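Local coordinates for peptidase M14 domain-containing protein (Shewanella amazonensis, PDB 2QVP) that is probably a zinc-dependent hydrolase of the peptidase M14 family, with likely metallocarboxypeptidase or ester-bond hydrolase activity, at residues N67-A72 and S103-V108; D163-C168 and S236-G241; L85-S90 and A258-M263; R118-G123 and S144-I149. All blocks are in the same frame, centred on the assembly; numbering follows the deposited sequence.

In the fold
Interactions 1, 2 and 3 share one core, while interaction 4 lies farther from the middle of the chain. Interaction 1 joins two central strands; interaction 2 begins the pairing of strand 165-171, neighbour of 67-72, with strand 241-247. Both rely on backbone hydrogen bonds, five in the first and a single long one in the second. Interaction 3 packs helices 80-91 and 252-270 through apolar side chains, and Leu85 and Phe88 also touch Ile70 of interaction 1. In interaction 4 a turn meets the start of helix 145-152 through an amide-carboxylate pair; its centre is about 24 Å from that of interaction 3, on the other side of the chain's centre.

Interaction 1 (N67-A72 and S103-V108); sequences NLLISA and SVLPLV
Leu69 lies beside Ser103, Ile70 beside Val104 and Ser71 beside Leu105, so that 67-72 and 103-105 run as parallel strands whose directions differ by only 16°. Alternating backbone bonds tie them: Ser103 N gives to Leu68 O, Ile70 N to Ser103 O, Leu105 N to Ile70 O at 2.8 Å, and Ala72 N to Leu105 O. Past Leu105 the chain turns at Pro106, and Val108 N reaches Ala72 O at 3.2 Å, a fifth backbone bond between the segments.

Side chains fall on two faces. On one, Leu69 has its CG anti to the backbone N (chi1 179°), which lays CD1 against the peptide of Ser103, 3.4 Å from Ser103 O and 3.6 Å from Ser103 CB. The small Ser103 leaves this methyl its place. Farther along the same face Ser71 CB meets Leu105 CB at 3.8 Å, while Ser71 OG turns to a hydrogen bond with Thr167 on the next strand. On the other face Ile70 CB rests against Val104 CG2 at 4.1 Å; beta-branched residues suit these extended positions.

Outside the pair, Leu85 of helix 80-91 covers Ile70 and Val104, and Met263 of helix 252-270 reaches Ile70. Leu69 touches Leu233 and Leu105 touches Phe229, both of helix 229-235, on the opposite face. Because the strands are parallel and helix 80-91 lies between them in the chain, the three make a beta-alpha-beta crossover, here at the centre of the mixed eight-stranded sheet that characterises the zinc carboxypeptidase fold.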
loop_
_atom_site.group_PDB
_atom_site.type_symbol
_atom_site.label_atom_id
_atom_site.label_comp_id
_atom_site.label_asym_id
_atom_site.label_seq_id
_atom_site.Cartn_x
_atom_site.Cartn_y
_atom_site.Cartn_z
ATOM N N ASN A 67 9.300 5.580 11.574
ATOM C CA ASN A 67 9.487 4.639 10.508
ATOM C C ASN A 67 8.125 4.330 9.954
ATOM O O ASN A 67 7.339 3.610 10.587
ATOM C CB ASN A 67 10.139 3.352 10.996
ATOM C CG ASN A 67 11.563 3.562 11.502
ATOM O OD1 ASN A 67 12.104 4.670 11.454
ATOM N ND2 ASN A 67 12.161 2.492 12.033
ATOM N N LEU A 68 7.854 4.892 8.778
ATOM C CA LEU A 68 6.613 4.674 8.072
ATOM C C LEU A 68 6.856 3.824 6.808
ATOM O O LEU A 68 7.837 4.016 6.136
ATOM C CB LEU A 68 5.983 6.011 7.699
ATOM C CG LEU A 68 4.902 6.639 8.573
ATOM C CD1 LEU A 68 5.034 6.336 10.061
ATOM C CD2 LEU A 68 4.823 8.137 8.231
ATOM N N LEU A 69 5.964 2.865 6.547
ATOM C CA LEU A 69 6.025 2.033 5.336
ATOM C C LEU A 69 4.737 2.215 4.541
ATOM O O LEU A 69 3.629 2.190 5.117
ATOM C CB LEU A 69 6.233 0.562 5.673
ATOM C CG LEU A 69 6.294 -0.454 4.504
ATOM C CD1 LEU A 69 7.411 -0.138 3.536
ATOM C CD2 LEU A 69 6.429 -1.869 5.032
ATOM N N ILE A 70 4.886 2.395 3.228
ATOM C CA ILE A 70 3.785 2.464 2.331
ATOM C C ILE A 70 3.910 1.312 1.349
ATOM O O ILE A 70 4.949 1.189 0.712
ATOM C CB ILE A 70 3.731 3.783 1.545
ATOM C CG1 ILE A 70 3.701 5.007 2.498
ATOM C CG2 ILE A 70 2.527 3.736 0.621
ATOM C CD1 ILE A 70 3.565 6.343 1.805
ATOM N N SER A 71 2.869 0.479 1.208
ATOM C CA SER A 71 2.924 -0.619 0.223
ATOM C C SER A 71 1.780 -0.538 -0.803
ATOM O O SER A 71 0.711 0.017 -0.528
ATOM C CB SER A 71 2.968 -1.997 0.891
ATOM O OG SER A 71 1.880 -2.178 1.777
ATOM N N ALA A 72 2.026 -1.064 -1.993
ATOM C CA ALA A 72 1.014 -1.060 -3.040
ATOM C C ALA A 72 1.189 -2.246 -3.971
ATOM O O ALA A 72 2.222 -2.910 -3.955
ATOM C CB ALA A 72 1.052 0.258 -3.834
ATOM N N SER A 103 9.744 4.317 3.969
ATOM C CA SER A 103 9.994 3.150 3.138
ATOM C C SER A 103 8.775 2.863 2.270
ATOM O O SER A 103 7.626 3.172 2.653
ATOM C CB SER A 103 10.339 1.967 4.020
ATOM O OG SER A 103 11.486 2.327 4.749
ATOM N N VAL A 104 9.006 2.302 1.080
ATOM C CA VAL A 104 7.922 2.038 0.175
ATOM C C VAL A 104 8.112 0.709 -0.533
ATOM O O VAL A 104 9.199 0.418 -0.925
ATOM C CB VAL A 104 7.788 3.174 -0.894
ATOM C CG1 VAL A 104 6.826 2.760 -1.948
ATOM C CG2 VAL A 104 7.317 4.501 -0.260
ATOM N N LEU A 105 7.048 -0.093 -0.617
ATOM C CA LEU A 105 6.982 -1.315 -1.403
ATOM C C LEU A 105 6.074 -0.872 -2.569
ATOM O O LEU A 105 4.859 -1.001 -2.482
ATOM C CB LEU A 105 6.387 -2.493 -0.605
ATOM C CG LEU A 105 7.305 -3.140 0.439
ATOM C CD1 LEU A 105 6.576 -4.047 1.396
ATOM C CD2 LEU A 105 8.463 -3.926 -0.276
ATOM N N PRO A 106 6.659 -0.301 -3.636
ATOM C CA PRO A 106 5.808 0.274 -4.688
ATOM C C PRO A 106 4.913 -0.690 -5.496
ATOM O O PRO A 106 3.816 -0.292 -5.912
ATOM C CB PRO A 106 6.822 1.004 -5.584
ATOM C CG PRO A 106 8.092 0.407 -5.328
ATOM C CD PRO A 106 8.087 -0.092 -3.943
ATOM N N LEU A 107 5.380 -1.925 -5.689
ATOM C CA LEU A 107 4.679 -2.965 -6.439
ATOM C C LEU A 107 5.097 -4.363 -5.963
ATOM O O LEU A 107 6.211 -4.830 -6.223
ATOM C CB LEU A 107 4.961 -2.805 -7.929
ATOM C CG LEU A 107 4.355 -3.774 -8.945
ATOM C CD1 LEU A 107 2.842 -3.994 -8.733
ATOM C CD2 LEU A 107 4.708 -3.248 -10.361
ATOM N N VAL A 108 4.182 -5.035 -5.275
ATOM C CA VAL A 108 4.416 -6.371 -4.745
ATOM C C VAL A 108 4.062 -7.474 -5.735
ATOM O O VAL A 108 4.659 -8.490 -5.688
ATOM C CB VAL A 108 3.662 -6.552 -3.389
ATOM C CG1 VAL A 108 3.742 -8.016 -2.862
ATOM C CG2 VAL A 108 4.202 -5.545 -2.395
#

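Interaction 2 (D163-C168 and S236-G241); sequences DGILTC and SGARVG
Ile165 and Gly241 form the parallel beta bridge at which strands 165-171 and 241-247 of the central carboxypeptidase-type sheet come together. The bond across this contact runs from Ile165 N to Val240 O; at 3.3 Å it is long, though fairly straight (157° at the hydrogen). The same Val240 O also receives a CA-H...O contact from Gly164 CA at 3.4 Å, and Ile165 O takes a matching one from Gly241 CA at 3.2 Å.

Before the bridge, the segment 236-241 is a loop leaving helix 229-235. Gly237, with positive phi, ends that helix in a Schellman motif, a backbone shape that glycine adopts easily. The loop then lays Arg239 CB and Val240 CG2 against Asp163 O, while the long arm of Arg239 leads outward. Asp163 itself is tied the other way, its OD2 accepting from the backbone N of Asn67 on strand 67-72.

Two glycines suit their places for different reasons. Gly164 has a phi of 156°, at which a CB would be jammed against Asp163 O. At Gly241 a CB would instead crowd Ile165 across the contact, whose CG2 lies between its own backbone N and carbonyl carbon because CG1 is anti to N (chi1 174°). From that position Ile165 CG2 sits 3.8 Å from Gly241 CA, and also meets Ala238 CB at 4.0 Å.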
loop_
_atom_site.group_PDB
_atom_site.type_symbol
_atom_site.label_atom_id
_atom_site.label_comp_id
_atom_site.label_asym_id
_atom_site.label_seq_id
_atom_site.Cartn_x
_atom_site.Cartn_y
_atom_site.Cartn_z
ATOM N N ASP A 163 6.250 2.607 13.129
ATOM C CA ASP A 163 5.363 3.726 13.453
ATOM C C ASP A 163 4.136 3.853 12.570
ATOM O O ASP A 163 3.360 4.782 12.760
ATOM C CB ASP A 163 6.185 5.018 13.446
ATOM C CG ASP A 163 7.284 4.957 14.462
ATOM O OD1 ASP A 163 6.956 5.038 15.647
ATOM O OD2 ASP A 163 8.458 4.756 14.076
ATOM N N GLY A 164 3.941 2.907 11.654
ATOM C CA GLY A 164 2.791 2.908 10.760
ATOM C C GLY A 164 2.956 2.146 9.453
ATOM O O GLY A 164 4.006 2.166 8.870
ATOM N N ILE A 165 1.877 1.496 9.013
ATOM C CA ILE A 165 1.762 0.842 7.732
ATOM C C ILE A 165 0.517 1.390 7.000
ATOM O O ILE A 165 -0.558 1.548 7.588
ATOM C CB ILE A 165 1.716 -0.724 7.810
ATOM C CG1 ILE A 165 1.433 -1.332 6.429
ATOM C CG2 ILE A 165 0.711 -1.301 8.877
ATOM C CD1 ILE A 165 2.475 -0.954 5.389
ATOM N N LEU A 166 0.700 1.755 5.734
ATOM C CA LEU A 166 -0.396 2.106 4.863
ATOM C C LEU A 166 -0.254 1.217 3.630
ATOM O O LEU A 166 0.811 1.264 3.007
ATOM C CB LEU A 166 -0.339 3.556 4.446
ATOM C CG LEU A 166 -1.270 4.027 3.290
ATOM C CD1 LEU A 166 -2.737 3.917 3.660
ATOM C CD2 LEU A 166 -0.969 5.439 2.873
ATOM N N THR A 167 -1.255 0.365 3.347
ATOM C CA THR A 167 -1.255 -0.422 2.116
ATOM C C THR A 167 -2.385 0.127 1.247
ATOM O O THR A 167 -3.492 0.335 1.709
ATOM C CB THR A 167 -1.407 -1.919 2.339
ATOM O OG1 THR A 167 -0.524 -2.327 3.383
ATOM C CG2 THR A 167 -1.041 -2.652 1.087
ATOM N N CYS A 168 -2.091 0.352 -0.033
ATOM C CA CYS A 168 -3.028 0.985 -0.922
ATOM C C CYS A 168 -3.705 0.026 -1.876
ATOM O O CYS A 168 -3.151 -0.338 -2.922
ATOM C CB CYS A 168 -2.295 2.131 -1.632
ATOM S SG CYS A 168 -1.810 3.403 -0.360
ATOM N N SER A 236 2.940 -7.486 14.353
ATOM C CA SER A 236 4.379 -7.394 14.572
ATOM C C SER A 236 4.833 -6.130 15.352
ATOM O O SER A 236 6.005 -6.038 15.656
ATOM C CB SER A 236 5.116 -7.448 13.227
ATOM O OG SER A 236 4.828 -8.635 12.531
ATOM N N GLY A 237 3.940 -5.169 15.638
ATOM C CA GLY A 237 4.279 -3.921 16.353
ATOM C C GLY A 237 3.992 -2.566 15.684
ATOM O O GLY A 237 4.177 -1.513 16.340
ATOM N N ALA A 238 3.590 -2.541 14.403
ATOM C CA ALA A 238 3.247 -1.255 13.743
ATOM C C ALA A 238 2.212 -0.541 14.610
ATOM O O ALA A 238 1.197 -1.144 14.997
ATOM C CB ALA A 238 2.728 -1.429 12.307
ATOM N N ARG A 239 2.512 0.699 14.984
ATOM C CA ARG A 239 1.655 1.477 15.890
ATOM C C ARG A 239 0.193 1.589 15.389
ATOM O O ARG A 239 -0.757 1.316 16.124
ATOM C CB ARG A 239 2.314 2.851 16.114
ATOM C CG ARG A 239 1.536 3.918 16.868
ATOM C CD ARG A 239 1.250 3.527 18.270
ATOM N NE ARG A 239 0.446 4.550 18.936
ATOM C CZ ARG A 239 0.055 4.502 20.215
ATOM N NH1 ARG A 239 0.391 3.468 21.009
ATOM N NH2 ARG A 239 -0.683 5.503 20.709
ATOM N N VAL A 240 0.037 1.941 14.119
ATOM C CA VAL A 240 -1.270 2.082 13.509
ATOM C C VAL A 240 -1.175 1.483 12.127
ATOM O O VAL A 240 -0.062 1.251 11.623
ATOM C CB VAL A 240 -1.705 3.566 13.408
ATOM C CG1 VAL A 240 -2.015 4.133 14.789
ATOM C CG2 VAL A 240 -0.630 4.371 12.688
ATOM N N GLY A 241 -2.327 1.205 11.520
ATOM C CA GLY A 241 -2.315 0.655 10.164
ATOM C C GLY A 241 -3.489 1.125 9.366
ATOM O O GLY A 241 -4.493 1.526 9.922
#

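Interaction 3 (L85-S90 and A258-M263); sequences LLHFLS and ANAAAM
Phe88 and Ala260 bring helices 80-91 and 252-270 together, their CA atoms 4.6 Å apart. The helix segments cross at -56° with their axes 8.0 Å from each other, a close approach suited to an alanine at the crossing point. The methyl of Ala260 is small enough to sit against the backbone of the other helix, and Phe88 CB lies 4.1 Å from Ala260 CB.

Aromatic contacts come next. With CG anti to its backbone N (chi1 164°), Phe88 turns one ring face to Met263, a selenomethionine in this crystal. Met263 CB stands over that face, 3.8 Å from the centroid of the Phe88 ring and 19° off its normal, a CH-pi contact. The SE atom of Met263 approaches the ring obliquely, 4.6 Å from the Phe88 centroid, in a Met-aromatic contact. His87 offers an edge instead: its CD2 meets Ala260 CB at 3.6 Å, near the ring plane. An alanine in place of Phe88 would probably open a gap over Met263 CB and SE, leaving that side chain without the ring face it lies against and with more room to shift.

Purely apolar packing completes the contact. The extended chain of Met263 crosses Leu85 at about a right angle, SE lying 3.5 Å from Leu85 CA and 3.8 Å from Leu85 CD1. Met263 also touches Leu166 and Cys168 of strand 165-171, so its long unbranched chain bridges helix 80-91 and the sheet. The two segments are therefore held to each other by shape and dispersion, without directional polar bonds between them.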
loop_
_atom_site.group_PDB
_atom_site.type_symbol
_atom_site.label_atom_id
_atom_site.label_comp_id
_atom_site.label_asym_id
_atom_site.label_seq_id
_atom_site.Cartn_x
_atom_site.Cartn_y
_atom_site.Cartn_z
ATOM N N LEU A 85 1.230 5.853 -5.909
ATOM C CA LEU A 85 2.490 5.986 -5.185
ATOM C C LEU A 85 3.499 6.726 -6.020
ATOM O O LEU A 85 4.240 7.567 -5.512
ATOM C CB LEU A 85 3.048 4.644 -4.821
ATOM C CG LEU A 85 4.235 4.797 -3.854
ATOM C CD1 LEU A 85 3.882 4.154 -2.524
ATOM C CD2 LEU A 85 5.412 4.140 -4.495
ATOM N N LEU A 86 3.523 6.412 -7.310
ATOM C CA LEU A 86 4.392 7.094 -8.244
ATOM C C LEU A 86 4.032 8.583 -8.241
ATOM O O LEU A 86 4.924 9.435 -8.184
ATOM C CB LEU A 86 4.254 6.458 -9.636
ATOM C CG LEU A 86 5.359 6.526 -10.654
ATOM C CD1 LEU A 86 4.848 5.843 -11.942
ATOM C CD2 LEU A 86 5.798 7.926 -10.924
ATOM N N HIS A 87 2.731 8.896 -8.267
ATOM C CA HIS A 87 2.274 10.295 -8.237
ATOM C C HIS A 87 2.660 11.010 -6.912
ATOM O O HIS A 87 3.099 12.182 -6.918
ATOM C CB HIS A 87 0.765 10.393 -8.551
ATOM C CG HIS A 87 0.254 11.795 -8.569
ATOM N ND1 HIS A 87 0.523 12.672 -9.597
ATOM C CD2 HIS A 87 -0.482 12.491 -7.664
ATOM C CE1 HIS A 87 -0.020 13.847 -9.325
ATOM N NE2 HIS A 87 -0.629 13.765 -8.159
ATOM N N PHE A 88 2.496 10.302 -5.798
ATOM C CA PHE A 88 2.882 10.778 -4.452
ATOM C C PHE A 88 4.358 11.180 -4.437
ATOM O O PHE A 88 4.696 12.299 -4.043
ATOM C CB PHE A 88 2.546 9.688 -3.386
ATOM C CG PHE A 88 3.227 9.868 -2.025
ATOM C CD1 PHE A 88 2.784 10.817 -1.122
ATOM C CD2 PHE A 88 4.272 9.011 -1.639
ATOM C CE1 PHE A 88 3.406 10.963 0.116
ATOM C CE2 PHE A 88 4.899 9.154 -0.404
ATOM C CZ PHE A 88 4.460 10.125 0.470
ATOM N N LEU A 89 5.225 10.283 -4.902
ATOM C CA LEU A 89 6.684 10.534 -4.915
ATOM C C LEU A 89 7.091 11.718 -5.756
ATOM O O LEU A 89 7.982 12.492 -5.365
ATOM C CB LEU A 89 7.458 9.301 -5.424
ATOM C CG LEU A 89 7.479 8.028 -4.579
ATOM C CD1 LEU A 89 8.259 6.949 -5.305
ATOM C CD2 LEU A 89 8.072 8.318 -3.200
ATOM N N SER A 90 6.434 11.845 -6.905
ATOM C CA SER A 90 6.705 12.892 -7.854
ATOM C C SER A 90 6.458 14.299 -7.257
ATOM O O SER A 90 7.116 15.260 -7.646
ATOM C CB SER A 90 5.860 12.666 -9.109
ATOM O OG SER A 90 4.552 13.147 -8.910
ATOM N N ALA A 258 -6.464 10.149 -5.382
ATOM C CA ALA A 258 -6.966 9.783 -4.069
ATOM C C ALA A 258 -5.969 8.958 -3.304
ATOM O O ALA A 258 -5.774 9.161 -2.103
ATOM C CB ALA A 258 -8.291 9.012 -4.206
ATOM N N ASN A 259 -5.348 8.001 -3.990
ATOM C CA ASN A 259 -4.289 7.211 -3.386
ATOM C C ASN A 259 -3.138 8.089 -2.875
ATOM O O ASN A 259 -2.739 7.986 -1.708
ATOM C CB ASN A 259 -3.807 6.122 -4.359
ATOM C CG ASN A 259 -4.673 4.880 -4.292
ATOM O OD1 ASN A 259 -4.494 4.064 -3.411
ATOM N ND2 ASN A 259 -5.594 4.723 -5.232
ATOM N N ALA A 260 -2.630 8.956 -3.738
ATOM C CA ALA A 260 -1.552 9.894 -3.373
ATOM C C ALA A 260 -1.930 10.793 -2.186
ATOM O O ALA A 260 -1.086 11.090 -1.337
ATOM C CB ALA A 260 -1.198 10.754 -4.555
ATOM N N ALA A 261 -3.196 11.224 -2.168
ATOM C CA ALA A 261 -3.795 12.085 -1.124
ATOM C C ALA A 261 -3.781 11.382 0.231
ATOM O O ALA A 261 -3.419 11.987 1.245
ATOM C CB ALA A 261 -5.208 12.445 -1.506
ATOM N N ALA A 262 -4.190 10.113 0.234
ATOM C CA ALA A 262 -4.157 9.272 1.436
ATOM C C ALA A 262 -2.712 9.082 1.941
ATOM O O ALA A 262 -2.489 9.116 3.144
ATOM C CB ALA A 262 -4.803 7.924 1.171
HETATM N N MSE A 263 -1.740 8.899 1.023
HETATM C CA MSE A 263 -0.316 8.757 1.396
HETATM C C MSE A 263 0.208 10.030 2.038
HETATM O O MSE A 263 0.903 9.974 3.067
HETATM C CB MSE A 263 0.555 8.359 0.202
HETATM C CG MSE A 263 0.226 6.993 -0.343
HETATM SE SE MSE A 263 0.986 6.607 -2.058
HETATM C CE MSE A 263 -0.229 5.226 -2.650
#

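Interaction 4 (R118-G123 and S144-I149); sequences RFNELG and SAEGRI
Asn120 and Glu146 meet through two torsions: CG of Asn120 lies between its backbone N and carbonyl carbon (chi1 65°), and Glu146 bends at chi2 (82°), which swings its carboxylate toward the turn. Asn120 ND2 then gives a hydrogen bond to the syn lone pair of Glu146 OE1 at 2.8 Å and a weak one to Glu146 OE2 at 3.2 Å, the amide and carboxylate planes standing 53° apart. The anti lone pair of OE1 is used as well, accepting from Ser144 OG at 3.1 Å. This oxygen is thus gripped by two donors, which fix the rotation of a buried carboxylate, and the nearby helix start would probably favour its negative charge. An alanine in place of Glu146 would probably leave Asn120 ND2 and the hydroxyl of Ser144 without this shared acceptor.

Asn120 also begins a type I beta turn closed by Gly123 N to Asn120 O, and its OD1 accepts from Glu124 N. Leu122, more exposed, brings CD1 to 4.5 Å from Ala145 CB, a loose apolar contact. Ser144 OG accepts from Gly147 N at 3.0 Å, making Ser144 the classic serine N-cap of helix 145-152.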
loop_
_atom_site.group_PDB
_atom_site.type_symbol
_atom_site.label_atom_id
_atom_site.label_comp_id
_atom_site.label_asym_id
_atom_site.label_seq_id
_atom_site.Cartn_x
_atom_site.Cartn_y
_atom_site.Cartn_z
ATOM N N ARG A 118 -5.848 -9.766 -10.601
ATOM C CA ARG A 118 -5.625 -9.874 -9.160
ATOM C C ARG A 118 -4.482 -10.777 -8.749
ATOM O O ARG A 118 -3.612 -10.339 -8.032
ATOM C CB ARG A 118 -6.918 -10.290 -8.414
ATOM C CG ARG A 118 -6.693 -10.612 -6.919
ATOM C CD ARG A 118 -7.941 -10.709 -6.026
ATOM N NE ARG A 118 -8.395 -9.423 -5.469
ATOM C CZ ARG A 118 -9.164 -9.289 -4.381
ATOM N NH1 ARG A 118 -9.565 -10.338 -3.651
ATOM N NH2 ARG A 118 -9.517 -8.074 -3.977
ATOM N N PHE A 119 -4.487 -12.029 -9.184
ATOM C CA PHE A 119 -3.431 -12.957 -8.766
ATOM C C PHE A 119 -2.107 -12.787 -9.514
ATOM O O PHE A 119 -2.022 -12.033 -10.462
ATOM C CB PHE A 119 -3.928 -14.392 -8.928
ATOM C CG PHE A 119 -5.203 -14.688 -8.159
ATOM C CD1 PHE A 119 -5.354 -14.290 -6.821
ATOM C CD2 PHE A 119 -6.238 -15.389 -8.759
ATOM C CE1 PHE A 119 -6.510 -14.565 -6.120
ATOM C CE2 PHE A 119 -7.403 -15.672 -8.052
ATOM C CZ PHE A 119 -7.532 -15.269 -6.729
ATOM N N ASN A 120 -1.077 -13.481 -9.053
ATOM C CA ASN A 120 0.216 -13.509 -9.749
ATOM C C ASN A 120 0.106 -14.545 -10.869
ATOM O O ASN A 120 -0.914 -15.214 -10.969
ATOM C CB ASN A 120 1.405 -13.792 -8.805
ATOM C CG ASN A 120 1.379 -15.193 -8.155
ATOM O OD1 ASN A 120 0.629 -16.096 -8.558
ATOM N ND2 ASN A 120 2.239 -15.374 -7.141
ATOM N N GLU A 121 1.166 -14.696 -11.667
ATOM C CA GLU A 121 1.201 -15.652 -12.809
ATOM C C GLU A 121 0.912 -17.110 -12.404
ATOM O O GLU A 121 0.406 -17.888 -13.212
ATOM C CB GLU A 121 2.550 -15.559 -13.545
ATOM C CG GLU A 121 3.768 -16.027 -12.681
ATOM C CD GLU A 121 5.137 -15.759 -13.295
ATOM O OE1 GLU A 121 5.238 -15.009 -14.306
ATOM O OE2 GLU A 121 6.122 -16.298 -12.724
ATOM N N LEU A 122 1.233 -17.459 -11.155
ATOM C CA LEU A 122 0.964 -18.787 -10.584
ATOM C C LEU A 122 -0.457 -18.953 -10.001
ATOM O O LEU A 122 -0.760 -20.027 -9.496
ATOM C CB LEU A 122 2.005 -19.093 -9.482
ATOM C CG LEU A 122 3.494 -19.093 -9.864
ATOM C CD1 LEU A 122 4.382 -19.045 -8.623
ATOM C CD2 LEU A 122 3.811 -20.310 -10.746
ATOM N N GLY A 123 -1.307 -17.918 -10.067
ATOM C CA GLY A 123 -2.679 -17.926 -9.513
ATOM C C GLY A 123 -2.815 -17.665 -8.011
ATOM O O GLY A 123 -3.928 -17.698 -7.472
ATOM N N SER A 144 2.003 -16.783 -1.062
ATOM C CA SER A 144 2.430 -16.700 -2.449
ATOM C C SER A 144 3.941 -16.534 -2.476
ATOM O O SER A 144 4.553 -16.206 -1.437
ATOM C CB SER A 144 1.834 -15.470 -3.087
ATOM O OG SER A 144 2.533 -14.337 -2.595
ATOM N N ALA A 145 4.536 -16.747 -3.656
ATOM C CA ALA A 145 5.988 -16.531 -3.874
ATOM C C ALA A 145 6.468 -15.145 -3.401
ATOM O O ALA A 145 7.530 -15.021 -2.798
ATOM C CB ALA A 145 6.344 -16.722 -5.352
ATOM N N GLU A 146 5.668 -14.120 -3.662
ATOM C CA GLU A 146 5.978 -12.745 -3.266
ATOM C C GLU A 146 5.911 -12.596 -1.747
ATOM O O GLU A 146 6.754 -11.936 -1.117
ATOM C CB GLU A 146 5.021 -11.735 -3.916
ATOM C CG GLU A 146 5.023 -11.713 -5.469
ATOM C CD GLU A 146 4.173 -12.774 -6.136
ATOM O OE1 GLU A 146 3.358 -13.446 -5.422
ATOM O OE2 GLU A 146 4.326 -12.917 -7.379
ATOM N N GLY A 147 4.892 -13.227 -1.164
ATOM C CA GLY A 147 4.710 -13.225 0.269
ATOM C C GLY A 147 5.904 -13.864 0.925
ATOM O O GLY A 147 6.355 -13.347 1.931
ATOM N N ARG A 148 6.423 -14.954 0.336
ATOM C CA ARG A 148 7.605 -15.619 0.874
ATOM C C ARG A 148 8.834 -14.701 0.766
ATOM O O ARG A 148 9.653 -14.651 1.699
ATOM C CB ARG A 148 7.810 -16.990 0.220
ATOM C CG ARG A 148 6.715 -17.985 0.619
ATOM C CD ARG A 148 6.827 -19.339 -0.075
ATOM N NE ARG A 148 5.717 -20.210 0.337
ATOM C CZ ARG A 148 5.714 -21.053 1.376
ATOM N NH1 ARG A 148 6.777 -21.236 2.159
ATOM N NH2 ARG A 148 4.620 -21.744 1.633
ATOM N N ILE A 149 8.951 -13.955 -0.339
ATOM C CA ILE A 149 10.048 -12.965 -0.520
ATOM C C ILE A 149 10.001 -11.892 0.573
ATOM O O ILE A 149 11.032 -11.596 1.194
ATOM C CB ILE A 149 10.034 -12.296 -1.920
ATOM C CG1 ILE A 149 10.570 -13.272 -2.962
ATOM C CG2 ILE A 149 10.835 -10.921 -1.928
ATOM C CD1 ILE A 149 10.350 -12.822 -4.363
#